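Local coordinates for protein TarM (PDB 4X7M) that belongs to the glycosyl transferases group 1 family, has the GT-B fold and holds uridine-5'-diphosphate bound in this model, at residues A[282-287]-A[299-304]; A[319-324]-A[455-460]; A[328-333]-A[400-405]; A[388-393]-A[415-420]. The protein carries 1 engineered substitution. All coordinates share one frame; numbering follows the deposited sequence.

Interaction 1. Residues A[282-287]-A[299-304]; sequences LTEAQR and IFTISN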
# COMPACT_ATOMS: atom_id res chain seq x y z
N LEU A 282 2.79 -5.25 15.18
CA LEU A 282 2.46 -3.94 15.74
C LEU A 282 2.04 -3.86 17.19
O LEU A 282 2.25 -2.80 17.77
CB LEU A 282 1.53 -3.13 14.82
CG LEU A 282 1.95 -3.06 13.36
CD1 LEU A 282 0.77 -2.66 12.46
CD2 LEU A 282 3.27 -2.25 13.16
N THR A 283 1.40 -4.92 17.77
CA THR A 283 0.89 -4.95 19.17
C THR A 283 1.37 -6.18 19.95
O THR A 283 1.60 -7.23 19.35
CB THR A 283 -0.63 -4.93 19.22
OG1 THR A 283 -1.15 -6.19 18.78
CG2 THR A 283 -1.26 -3.76 18.47
N GLU A 284 1.49 -6.07 21.30
CA GLU A 284 1.92 -7.16 22.19
C GLU A 284 0.99 -8.37 22.16
O GLU A 284 1.47 -9.52 22.21
CB GLU A 284 2.19 -6.68 23.62
CG GLU A 284 3.63 -6.25 23.85
CD GLU A 284 4.73 -7.30 23.80
OE1 GLU A 284 5.91 -6.89 23.66
OE2 GLU A 284 4.44 -8.52 23.95
N ALA A 285 -0.31 -8.11 22.06
CA ALA A 285 -1.35 -9.14 21.93
C ALA A 285 -1.08 -10.05 20.70
O ALA A 285 -1.22 -11.27 20.81
CB ALA A 285 -2.71 -8.47 21.82
N GLN A 286 -0.61 -9.47 19.56
CA GLN A 286 -0.29 -10.26 18.37
C GLN A 286 0.90 -11.17 18.62
O GLN A 286 0.83 -12.36 18.33
CB GLN A 286 -0.08 -9.37 17.14
CG GLN A 286 0.17 -10.17 15.86
CD GLN A 286 -0.27 -9.50 14.57
OE1 GLN A 286 -0.09 -8.29 14.36
NE2 GLN A 286 -0.79 -10.30 13.65
N ARG A 287 1.96 -10.62 19.20
CA ARG A 287 3.18 -11.32 19.54
C ARG A 287 2.89 -12.51 20.46
O ARG A 287 3.30 -13.63 20.14
CB ARG A 287 4.18 -10.33 20.15
CG ARG A 287 5.45 -10.95 20.70
CD ARG A 287 6.35 -9.90 21.26
NE ARG A 287 7.58 -10.48 21.78
CZ ARG A 287 7.75 -10.86 23.05
NH1 ARG A 287 6.77 -10.71 23.94
NH2 ARG A 287 8.90 -11.38 23.44
N ILE A 299 10.04 -13.10 17.55
CA ILE A 299 8.93 -12.17 17.25
C ILE A 299 9.09 -10.93 18.10
O ILE A 299 9.32 -11.02 19.31
CB ILE A 299 7.52 -12.80 17.43
CG1 ILE A 299 7.39 -14.08 16.61
CG2 ILE A 299 6.39 -11.84 17.07
CD1 ILE A 299 7.33 -15.27 17.49
N PHE A 300 9.00 -9.77 17.46
CA PHE A 300 9.19 -8.52 18.18
C PHE A 300 8.05 -7.57 18.01
O PHE A 300 7.49 -7.46 16.92
CB PHE A 300 10.53 -7.87 17.80
CG PHE A 300 11.69 -8.78 18.08
CD1 PHE A 300 12.14 -9.00 19.40
CD2 PHE A 300 12.32 -9.47 17.06
CE1 PHE A 300 13.20 -9.86 19.66
CE2 PHE A 300 13.39 -10.33 17.32
CZ PHE A 300 13.82 -10.52 18.63
N THR A 301 7.71 -6.87 19.09
CA THR A 301 6.66 -5.88 19.08
C THR A 301 7.27 -4.50 18.97
O THR A 301 7.98 -4.02 19.86
CB THR A 301 5.71 -6.01 20.29
OG1 THR A 301 5.03 -7.26 20.19
CG2 THR A 301 4.66 -4.88 20.32
N ILE A 302 6.99 -3.87 17.86
CA ILE A 302 7.36 -2.50 17.60
C ILE A 302 6.14 -1.91 16.94
O ILE A 302 5.76 -2.34 15.85
CB ILE A 302 8.66 -2.24 16.77
CG1 ILE A 302 9.86 -3.11 17.26
CG2 ILE A 302 9.01 -0.75 16.83
CD1 ILE A 302 11.20 -3.03 16.41
N SER A 303 5.44 -1.01 17.66
CA SER A 303 4.31 -0.24 17.16
C SER A 303 4.84 0.59 15.98
O SER A 303 6.03 0.94 15.96
CB SER A 303 3.87 0.73 18.24
OG SER A 303 3.06 1.78 17.73
N ASN A 304 3.97 0.94 15.02
CA ASN A 304 4.47 1.80 13.95
C ASN A 304 4.67 3.23 14.45
O ASN A 304 4.04 3.58 15.45
CB ASN A 304 3.80 1.60 12.55
CG ASN A 304 2.32 1.82 12.44
OD1 ASN A 304 1.87 2.97 12.42
ND2 ASN A 304 1.54 0.76 12.21
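Arg287 and Ile299 meet through a side chain to backbone hydrogen bond. Arg287 NE donates to Ile299 O at 3.1 Å, with 158° at the hydrogen. The oxygen lies in the guanidinium plane, while the donor sits above the carbonyl plane. The extended arginine chain, CG anti to the backbone N (chi1 173°), carries NE across to the strand. Its aliphatic part passes Thr301, whose OG1 is 3.1 Å from Arg287 CD. It also rests on Ile299, with Arg287 CG 3.9 Å from Ile299 CG2. Thr301 packs against the first helical turn. Its CG2 lies 3.5 Å from Glu284 N, and its CB is 3.5 Å from Glu284 OE1.

At the other end, Leu282 and Ser303 come close by backbone. Ser303 CA makes a CA-H...O contact of 3.3 Å with Leu282 O. Both methyls of Leu282 reach the amide of Asn304, with CD1 3.5 Å from Asn304 ND2.

The contact belongs to a beta-alpha-beta crossover. Strand 278-281 leads into helix 284-293, which returns to strand 299-301 at the edge of the N-terminal Rossmann-like sheet.

Further out, Glu284 OE2 forms a salt bridge with Arg287 NH1 at 3.2 Å, using its syn lone pair. This probably helps to steady the guanidinium. Thr283 is the N-cap, and its OG1 accepts a weak bond from Gln286 N. Ser303 OG bonds to Gln405, while Phe300 and Ile302 turn to helix 480-491.

Interaction 2. Residues A[319-324]-A[455-460]; sequences KIVGHI and QLVNND. With UDP (uridine-5'-diphosphate), chain C.
Lys319 and Asn458 provide the polar part of the contact. Lys319 NZ donates to Asn458 OD1 at 3.0 Å, somewhat tilted from the plane of the amide carbonyl. The lysine chain is extended beyond CG, which carries the ammonium alongside the end of the helix to this amide. Asp347 ties the pair together from outside. Its carboxylate takes a salt bridge from Lys319 NZ and a hydrogen bond from Asn458 ND2. The amide is thus gripped at both its oxygen and its nitrogen, which should fix its rotation.

The apolar part centres on Val457, whose side chain crosses that of Lys319 at about a right angle. Val457 CG2 sits 3.6 Å from Lys319 CA and 3.7 Å from Lys319 CB. It also approaches Val321 CG2, more loosely, at 4.3 Å. Lys319 CG lies 3.6 Å from Val457 O, and that carbonyl accepts a hydrogen bond from Lys394.

The ligand contact is at the far end of the strand. Ile324 CG2 touches the base of uridine-5'-diphosphate, 3.7 Å from UDP C4.

The arrangement joins the start of a central strand to the C-terminal end of helix 446-457. It is characteristic of the C-terminal Rossmann-like domain of the GT-B fold, where a parallel sheet is flanked by helices and the nucleotide lies by the C-terminal ends of strands.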
# COMPACT_ATOMS: atom_id res chain seq x y z
N LYS A 319 -23.38 16.76 18.98
CA LYS A 319 -23.46 15.31 18.94
C LYS A 319 -23.07 14.74 17.57
O LYS A 319 -23.91 14.17 16.87
CB LYS A 319 -24.86 14.83 19.38
CG LYS A 319 -25.23 15.22 20.80
CD LYS A 319 -26.64 14.75 21.12
CE LYS A 319 -27.32 15.59 22.16
NZ LYS A 319 -28.69 15.10 22.45
N ILE A 320 -21.77 14.88 17.20
CA ILE A 320 -21.22 14.37 15.94
C ILE A 320 -20.23 13.21 16.20
O ILE A 320 -19.24 13.39 16.91
CB ILE A 320 -20.65 15.49 15.02
CG1 ILE A 320 -21.68 16.62 14.81
CG2 ILE A 320 -20.21 14.90 13.67
CD1 ILE A 320 -21.13 17.94 14.21
N VAL A 321 -20.53 12.03 15.63
CA VAL A 321 -19.72 10.82 15.73
C VAL A 321 -19.00 10.66 14.38
O VAL A 321 -19.64 10.72 13.33
CB VAL A 321 -20.58 9.57 16.09
CG1 VAL A 321 -19.70 8.33 16.27
CG2 VAL A 321 -21.42 9.82 17.34
N GLY A 322 -17.70 10.46 14.43
CA GLY A 322 -16.90 10.32 13.22
C GLY A 322 -16.34 8.95 12.92
O GLY A 322 -16.00 8.18 13.82
N HIS A 323 -16.19 8.66 11.62
CA HIS A 323 -15.64 7.42 11.09
C HIS A 323 -14.90 7.74 9.79
O HIS A 323 -15.52 8.12 8.80
CB HIS A 323 -16.73 6.37 10.88
CG HIS A 323 -16.17 5.05 10.44
ND1 HIS A 323 -15.67 4.15 11.36
CD2 HIS A 323 -15.97 4.57 9.20
CE1 HIS A 323 -15.21 3.13 10.64
NE2 HIS A 323 -15.36 3.35 9.34
N ILE A 324 -13.56 7.63 9.81
CA ILE A 324 -12.70 7.90 8.67
C ILE A 324 -11.91 6.64 8.35
O ILE A 324 -11.00 6.27 9.10
CB ILE A 324 -11.76 9.14 8.84
CG1 ILE A 324 -12.49 10.36 9.41
CG2 ILE A 324 -11.06 9.49 7.51
CD1 ILE A 324 -11.59 11.50 9.86
N GLN A 455 -23.80 7.59 26.07
CA GLN A 455 -23.22 8.10 27.32
C GLN A 455 -22.21 9.22 27.04
O GLN A 455 -22.32 10.30 27.61
CB GLN A 455 -22.52 6.97 28.12
CG GLN A 455 -23.45 6.00 28.84
CD GLN A 455 -22.69 4.87 29.55
OE1 GLN A 455 -21.61 5.07 30.13
NE2 GLN A 455 -23.27 3.66 29.55
N LEU A 456 -21.26 8.95 26.15
CA LEU A 456 -20.18 9.87 25.79
C LEU A 456 -20.63 11.07 24.93
O LEU A 456 -20.13 12.18 25.13
CB LEU A 456 -19.07 9.05 25.12
CG LEU A 456 -17.64 9.60 25.13
CD1 LEU A 456 -17.11 9.79 26.55
CD2 LEU A 456 -16.72 8.64 24.38
N VAL A 457 -21.59 10.84 24.00
CA VAL A 457 -22.12 11.89 23.12
C VAL A 457 -22.98 12.91 23.85
O VAL A 457 -23.07 14.05 23.40
CB VAL A 457 -22.76 11.33 21.82
CG1 VAL A 457 -24.25 11.02 21.98
CG2 VAL A 457 -22.51 12.26 20.65
N ASN A 458 -23.61 12.52 24.97
CA ASN A 458 -24.48 13.38 25.78
C ASN A 458 -23.81 13.87 27.07
O ASN A 458 -24.49 14.30 27.99
CB ASN A 458 -25.80 12.68 26.09
CG ASN A 458 -26.84 12.84 25.02
OD1 ASN A 458 -27.54 13.86 24.95
ND2 ASN A 458 -27.00 11.81 24.20
N ASN A 459 -22.48 13.81 27.13
CA ASN A 459 -21.69 14.24 28.28
C ASN A 459 -20.46 15.00 27.78
O ASN A 459 -19.42 14.39 27.50
CB ASN A 459 -21.31 13.03 29.16
CG ASN A 459 -20.88 13.33 30.59
OD1 ASN A 459 -21.00 12.47 31.47
ND2 ASN A 459 -20.32 14.50 30.85
N ASP A 460 -20.60 16.33 27.68
CA ASP A 460 -19.55 17.26 27.24
C ASP A 460 -18.31 17.20 28.16
O ASP A 460 -17.21 17.51 27.71
CB ASP A 460 -20.11 18.68 27.15
CG ASP A 460 -21.41 18.80 26.38
OD1 ASP A 460 -21.37 18.84 25.14
OD2 ASP A 460 -22.48 18.86 27.03
N1 UDP C . -8.02 8.17 5.23
C2 UDP C . -8.11 9.48 4.78
N3 UDP C . -9.31 9.82 4.20
C4 UDP C . -10.39 8.97 3.95
C5 UDP C . -10.19 7.62 4.37
C6 UDP C . -9.05 7.27 5.00
O2 UDP C . -7.17 10.26 4.79
O4 UDP C . -11.41 9.42 3.41
C1' UDP C . -6.83 7.75 6.04
C2' UDP C . -6.93 8.01 7.54
O2' UDP C . -6.63 9.35 7.91
C3' UDP C . -5.85 7.06 8.05
C4' UDP C . -6.00 5.85 7.13
O4' UDP C . -6.67 6.34 5.94
O3' UDP C . -4.54 7.59 7.89
C5' UDP C . -6.71 4.65 7.71
O5' UDP C . -5.92 3.99 8.74
PA UDP C . -6.31 2.58 9.42
O1A UDP C . -7.37 2.76 10.44
O2A UDP C . -5.11 1.87 10.06
O3A UDP C . -6.87 1.66 8.29
PB UDP C . -6.35 1.07 6.89
O1B UDP C . -7.05 -0.27 6.74
O2B UDP C . -6.71 2.05 5.77
O3B UDP C . -4.90 0.87 6.91

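Interaction 3. Residues A[328-333]-A[400-405]; sequences VPTKRI and SQYEGQ. With UDP (uridine-5'-diphosphate), chain C.
Thr330 touches both Gln401 and Tyr402. Its carbonyl oxygen accepts from Gln401 N at 2.9 Å, and the bond is nearly straight at the hydrogen and along the C=O axis. Its CG2 meets Tyr402 CD2 at 3.9 Å, the two side chains crossing at about a right angle. The Thr330 hydroxyl is joined to Tyr402 O by a water, which lies 2.8 Å from Thr330 OG1 and donates to Tyr402 O. Tyr402 is also held by another loop: its ring packs edge-to-face with Phe256, and its OH bonds to Phe256 N.

Lys331 comes next and crosses to Glu403. Its chain bends once, at chi2 (-62°), then runs straight to the ammonium. Lys331 NZ forms a salt bridge of 2.8 Å with Glu403 OE2, on the syn lone pair. The same nitrogen donates to UDP O3A at 3.1 Å and more weakly to UDP O1B, so the lysine links the carboxylate to the diphosphate. Glu403 and Glu411 have the spacing of the E-x7-E motif found in GT-B proteins of this kind. Of the two, Glu411 hydrogen-bonds to the ligand, while Glu403 is joined to it through Lys331. Ser400 OG donates to Glu403 OE1 at 2.6 Å. With both oxygens engaged, the carboxylate is held in place.

Arg332 follows, and packs by its aliphatic part on Gln401, CG against CG. The bends at chi2 and chi3 fold its guanidinium back, and Arg332 NE forms a salt bridge with Asp334. The Gln401 amide turns to Asn443 and to Thr399 O.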
# COMPACT_ATOMS: atom_id res chain seq x y z
N VAL A 328 -14.34 -0.52 3.20
CA VAL A 328 -14.08 -1.94 2.88
C VAL A 328 -14.76 -2.93 3.83
O VAL A 328 -15.10 -2.54 4.95
CB VAL A 328 -12.56 -2.23 2.72
CG1 VAL A 328 -11.94 -1.39 1.60
CG2 VAL A 328 -11.79 -2.08 4.04
N PRO A 329 -15.01 -4.20 3.41
CA PRO A 329 -15.73 -5.14 4.31
C PRO A 329 -15.18 -5.37 5.72
O PRO A 329 -16.00 -5.49 6.62
CB PRO A 329 -15.80 -6.44 3.50
CG PRO A 329 -15.69 -6.00 2.07
CD PRO A 329 -14.73 -4.83 2.10
N THR A 330 -13.84 -5.42 5.93
CA THR A 330 -13.22 -5.66 7.27
C THR A 330 -13.56 -4.58 8.32
O THR A 330 -13.58 -4.89 9.52
CB THR A 330 -11.69 -5.85 7.17
OG1 THR A 330 -11.12 -4.70 6.53
CG2 THR A 330 -11.27 -7.10 6.41
N LYS A 331 -13.83 -3.32 7.85
CA LYS A 331 -14.21 -2.13 8.64
C LYS A 331 -15.60 -2.25 9.24
O LYS A 331 -15.92 -1.54 10.19
CB LYS A 331 -14.15 -0.87 7.76
CG LYS A 331 -12.76 -0.55 7.24
CD LYS A 331 -11.78 -0.26 8.36
CE LYS A 331 -10.41 0.11 7.88
NZ LYS A 331 -9.48 0.20 9.05
N ARG A 332 -16.44 -3.15 8.65
CA ARG A 332 -17.82 -3.47 9.01
C ARG A 332 -18.68 -2.24 9.17
O ARG A 332 -19.28 -2.02 10.22
CB ARG A 332 -17.90 -4.40 10.23
CG ARG A 332 -17.24 -5.76 10.08
CD ARG A 332 -17.78 -6.69 8.99
NE ARG A 332 -19.24 -6.88 9.05
CZ ARG A 332 -19.85 -7.83 9.76
NH1 ARG A 332 -19.14 -8.67 10.50
NH2 ARG A 332 -21.16 -7.93 9.74
N ILE A 333 -18.76 -1.43 8.13
CA ILE A 333 -19.59 -0.22 8.15
C ILE A 333 -21.10 -0.58 8.28
O ILE A 333 -21.88 0.22 8.81
CB ILE A 333 -19.19 0.81 7.05
CG1 ILE A 333 -17.70 1.21 7.22
CG2 ILE A 333 -20.07 2.07 7.09
CD1 ILE A 333 -16.97 1.53 5.99
N SER A 400 -14.70 -2.08 13.09
CA SER A 400 -13.75 -2.93 12.39
C SER A 400 -13.51 -4.23 13.15
O SER A 400 -13.44 -4.23 14.38
CB SER A 400 -12.44 -2.17 12.17
OG SER A 400 -11.62 -2.89 11.27
N GLN A 401 -13.45 -5.36 12.40
CA GLN A 401 -13.28 -6.72 12.92
C GLN A 401 -11.83 -7.17 12.91
O GLN A 401 -11.44 -8.02 13.71
CB GLN A 401 -14.10 -7.71 12.09
CG GLN A 401 -15.59 -7.62 12.29
CD GLN A 401 -15.97 -7.68 13.74
OE1 GLN A 401 -15.66 -8.67 14.42
NE2 GLN A 401 -16.63 -6.63 14.24
N TYR A 402 -11.05 -6.64 11.95
CA TYR A 402 -9.66 -7.03 11.77
C TYR A 402 -8.81 -5.79 11.65
O TYR A 402 -9.23 -4.84 10.97
CB TYR A 402 -9.49 -7.94 10.54
CG TYR A 402 -10.46 -9.09 10.51
CD1 TYR A 402 -10.23 -10.24 11.27
CD2 TYR A 402 -11.64 -9.01 9.78
CE1 TYR A 402 -11.15 -11.29 11.28
CE2 TYR A 402 -12.56 -10.06 9.78
CZ TYR A 402 -12.30 -11.20 10.52
OH TYR A 402 -13.20 -12.24 10.54
N GLU A 403 -7.60 -5.81 12.27
CA GLU A 403 -6.63 -4.71 12.29
C GLU A 403 -5.25 -5.21 12.74
O GLU A 403 -5.16 -6.21 13.44
CB GLU A 403 -7.13 -3.65 13.29
CG GLU A 403 -7.12 -2.24 12.80
CD GLU A 403 -8.16 -1.85 11.77
OE1 GLU A 403 -9.36 -1.95 12.09
OE2 GLU A 403 -7.78 -1.38 10.68
N GLY A 404 -4.19 -4.50 12.36
CA GLY A 404 -2.83 -4.78 12.82
C GLY A 404 -2.55 -3.91 14.03
O GLY A 404 -1.89 -4.33 14.99
N GLN A 405 -3.12 -2.68 14.01
CA GLN A 405 -3.05 -1.65 15.03
C GLN A 405 -4.25 -0.67 14.98
O GLN A 405 -4.89 -0.46 16.01
CB GLN A 405 -1.73 -0.92 14.92
CG GLN A 405 -1.40 -0.06 16.13
CD GLN A 405 -0.05 0.57 16.01
OE1 GLN A 405 0.50 0.75 14.91
NE2 GLN A 405 0.53 0.89 17.14
N1 UDP C . -8.02 8.17 5.23
C2 UDP C . -8.11 9.48 4.78
N3 UDP C . -9.31 9.82 4.20
C4 UDP C . -10.39 8.97 3.95
C5 UDP C . -10.19 7.62 4.37
C6 UDP C . -9.05 7.27 5.00
O2 UDP C . -7.17 10.26 4.79
O4 UDP C . -11.41 9.42 3.41
C1' UDP C . -6.83 7.75 6.04
C2' UDP C . -6.93 8.01 7.54
O2' UDP C . -6.63 9.35 7.91
C3' UDP C . -5.85 7.06 8.05
C4' UDP C . -6.00 5.85 7.13
O4' UDP C . -6.67 6.34 5.94
O3' UDP C . -4.54 7.59 7.89
C5' UDP C . -6.71 4.65 7.71
O5' UDP C . -5.92 3.99 8.74
PA UDP C . -6.31 2.58 9.42
O1A UDP C . -7.37 2.76 10.44
O2A UDP C . -5.11 1.87 10.06
O3A UDP C . -6.87 1.66 8.29
PB UDP C . -6.35 1.07 6.89
O1B UDP C . -7.05 -0.27 6.74
O2B UDP C . -6.71 2.05 5.77
O3B UDP C . -4.90 0.87 6.91
O HOH W 1 -9.79 -3.61 8.71

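Interaction 4. Residues A[388-393]-A[415-420]; sequences KCLEDF and SKRPVV
Arg417 reaches Leu390 and Glu391 through a bend at chi2 (-60°), after which chi3 is extended (178°). This lays the guanidinium against backbone carbonyls of segment 388-393. Arg417 NE donates to Leu390 O at 3.0 Å, with the oxygen in the guanidinium plane. Arg417 NH2 donates to Glu391 O, also at 3.0 Å, and here it meets a lone pair in the carbonyl plane. The cluster of backbone carbonyls would probably favour the positive group here. Leu390 O has a second donor, Phe393 N, which comes from the opposite face of the carbonyl plane. Arg417 CD lies 3.1 Å from Phe393 O. Arg417 NH2 has a further acceptor in His314 O, and Ser415 O lies above one face of the guanidinium, toward its rim.

Beside this, Ser415 OG packs 3.3 Å from Leu390 CB, while its hydrogen bond goes to Ala412 O. On the ring of Phe393, Cys389 O stands over the centre of one face.

Helix 407-414 ends in a Schellman motif, with Lys416 at C-prime, and the chain then turns into strand 419-422. An arginine after one helix therefore binds carbonyls of the last part of helix 386-391, within the alternating helices and strands of the C-terminal Rossmann-like domain.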
# COMPACT_ATOMS: atom_id res chain seq x y z
N LYS A 388 -8.41 17.71 9.87
CA LYS A 388 -9.39 18.80 9.93
C LYS A 388 -10.78 18.26 10.23
O LYS A 388 -11.48 18.83 11.06
CB LYS A 388 -9.41 19.64 8.64
CG LYS A 388 -9.74 21.13 8.87
CD LYS A 388 -11.24 21.45 9.02
CE LYS A 388 -11.48 22.74 9.78
NZ LYS A 388 -12.92 22.92 10.14
N CYS A 389 -11.18 17.16 9.58
CA CYS A 389 -12.47 16.50 9.80
C CYS A 389 -12.65 16.14 11.27
O CYS A 389 -13.73 16.35 11.83
CB CYS A 389 -12.62 15.27 8.91
SG CYS A 389 -12.48 15.62 7.14
N LEU A 390 -11.57 15.64 11.90
CA LEU A 390 -11.52 15.23 13.29
C LEU A 390 -11.88 16.32 14.28
O LEU A 390 -12.52 16.02 15.27
CB LEU A 390 -10.17 14.57 13.64
CG LEU A 390 -10.01 13.10 13.22
CD1 LEU A 390 -8.55 12.70 13.22
CD2 LEU A 390 -10.80 12.18 14.10
N GLU A 391 -11.51 17.58 13.98
CA GLU A 391 -11.84 18.76 14.82
C GLU A 391 -13.34 18.82 15.08
O GLU A 391 -13.77 19.01 16.22
CB GLU A 391 -11.41 20.07 14.12
CG GLU A 391 -9.92 20.20 13.85
CD GLU A 391 -9.44 21.45 13.12
OE1 GLU A 391 -9.98 22.55 13.40
OE2 GLU A 391 -8.50 21.33 12.31
N ASP A 392 -14.13 18.55 14.02
CA ASP A 392 -15.59 18.56 13.96
C ASP A 392 -16.34 17.37 14.62
O ASP A 392 -17.58 17.36 14.60
CB ASP A 392 -16.05 18.81 12.51
CG ASP A 392 -15.39 20.02 11.86
OD1 ASP A 392 -15.31 21.09 12.53
OD2 ASP A 392 -14.97 19.91 10.68
N PHE A 393 -15.61 16.41 15.23
CA PHE A 393 -16.23 15.25 15.87
C PHE A 393 -16.21 15.35 17.40
O PHE A 393 -15.26 15.89 17.96
CB PHE A 393 -15.54 13.94 15.44
CG PHE A 393 -15.41 13.61 13.96
CD1 PHE A 393 -16.33 14.11 13.04
CD2 PHE A 393 -14.42 12.75 13.51
CE1 PHE A 393 -16.22 13.80 11.69
CE2 PHE A 393 -14.33 12.41 12.16
CZ PHE A 393 -15.23 12.94 11.26
N SER A 415 -5.87 13.87 18.22
CA SER A 415 -6.67 15.08 18.05
C SER A 415 -7.72 15.28 19.17
O SER A 415 -8.65 16.08 19.03
CB SER A 415 -7.21 15.19 16.63
OG SER A 415 -8.46 14.55 16.50
N LYS A 416 -7.51 14.59 20.33
CA LYS A 416 -8.34 14.64 21.54
C LYS A 416 -9.79 14.18 21.35
O LYS A 416 -10.69 14.69 22.02
CB LYS A 416 -8.26 16.01 22.27
CG LYS A 416 -6.88 16.39 22.80
CD LYS A 416 -6.96 17.47 23.88
CE LYS A 416 -7.11 18.89 23.37
NZ LYS A 416 -7.06 19.89 24.48
N ARG A 417 -10.00 13.18 20.46
CA ARG A 417 -11.32 12.60 20.14
C ARG A 417 -11.38 11.15 20.62
O ARG A 417 -10.73 10.28 20.02
CB ARG A 417 -11.64 12.69 18.63
CG ARG A 417 -11.46 14.08 18.02
CD ARG A 417 -12.35 15.08 18.70
NE ARG A 417 -12.20 16.44 18.19
CZ ARG A 417 -11.79 17.47 18.92
NH1 ARG A 417 -11.46 17.29 20.19
NH2 ARG A 417 -11.70 18.68 18.39
N PRO A 418 -12.10 10.88 21.74
CA PRO A 418 -12.15 9.51 22.29
C PRO A 418 -12.71 8.47 21.34
O PRO A 418 -13.56 8.78 20.50
CB PRO A 418 -13.04 9.64 23.53
CG PRO A 418 -13.86 10.89 23.29
CD PRO A 418 -12.92 11.81 22.56
N VAL A 419 -12.23 7.22 21.46
CA VAL A 419 -12.68 6.17 20.57
C VAL A 419 -13.58 5.16 21.31
O VAL A 419 -13.27 4.73 22.44
CB VAL A 419 -11.54 5.47 19.77
CG1 VAL A 419 -12.10 4.42 18.81
CG2 VAL A 419 -10.67 6.47 18.99
N VAL A 420 -14.72 4.81 20.66
CA VAL A 420 -15.64 3.75 21.11
C VAL A 420 -15.43 2.66 20.06
O VAL A 420 -15.82 2.83 18.89
CB VAL A 420 -17.12 4.19 21.23
CG1 VAL A 420 -18.03 2.98 21.48
CG2 VAL A 420 -17.31 5.25 22.32

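In the fold
From the N terminus, interaction 1 comes first. It closes an 11-residue connection beside the N-terminal sheet, most of it helix, and ends before the others begin. Interaction 2 then opens at 319-324 and closes at 455-460, enclosing the other five strands of the C-terminal sheet. Interactions 3 and 4 are nested inside it. They cross each other, since 388-393 precedes 400-405 and 415-420 follows it. Interactions 2 and 4 lie close together, and Phe393 packs on Gly322 and Ile324. Interactions 2 and 3 both touch uridine-5'-diphosphate, one at the base and one at the diphosphate. Interaction 3 meets interaction 1 through Gln405 and Ser303, linking the two Rossmann-like domains.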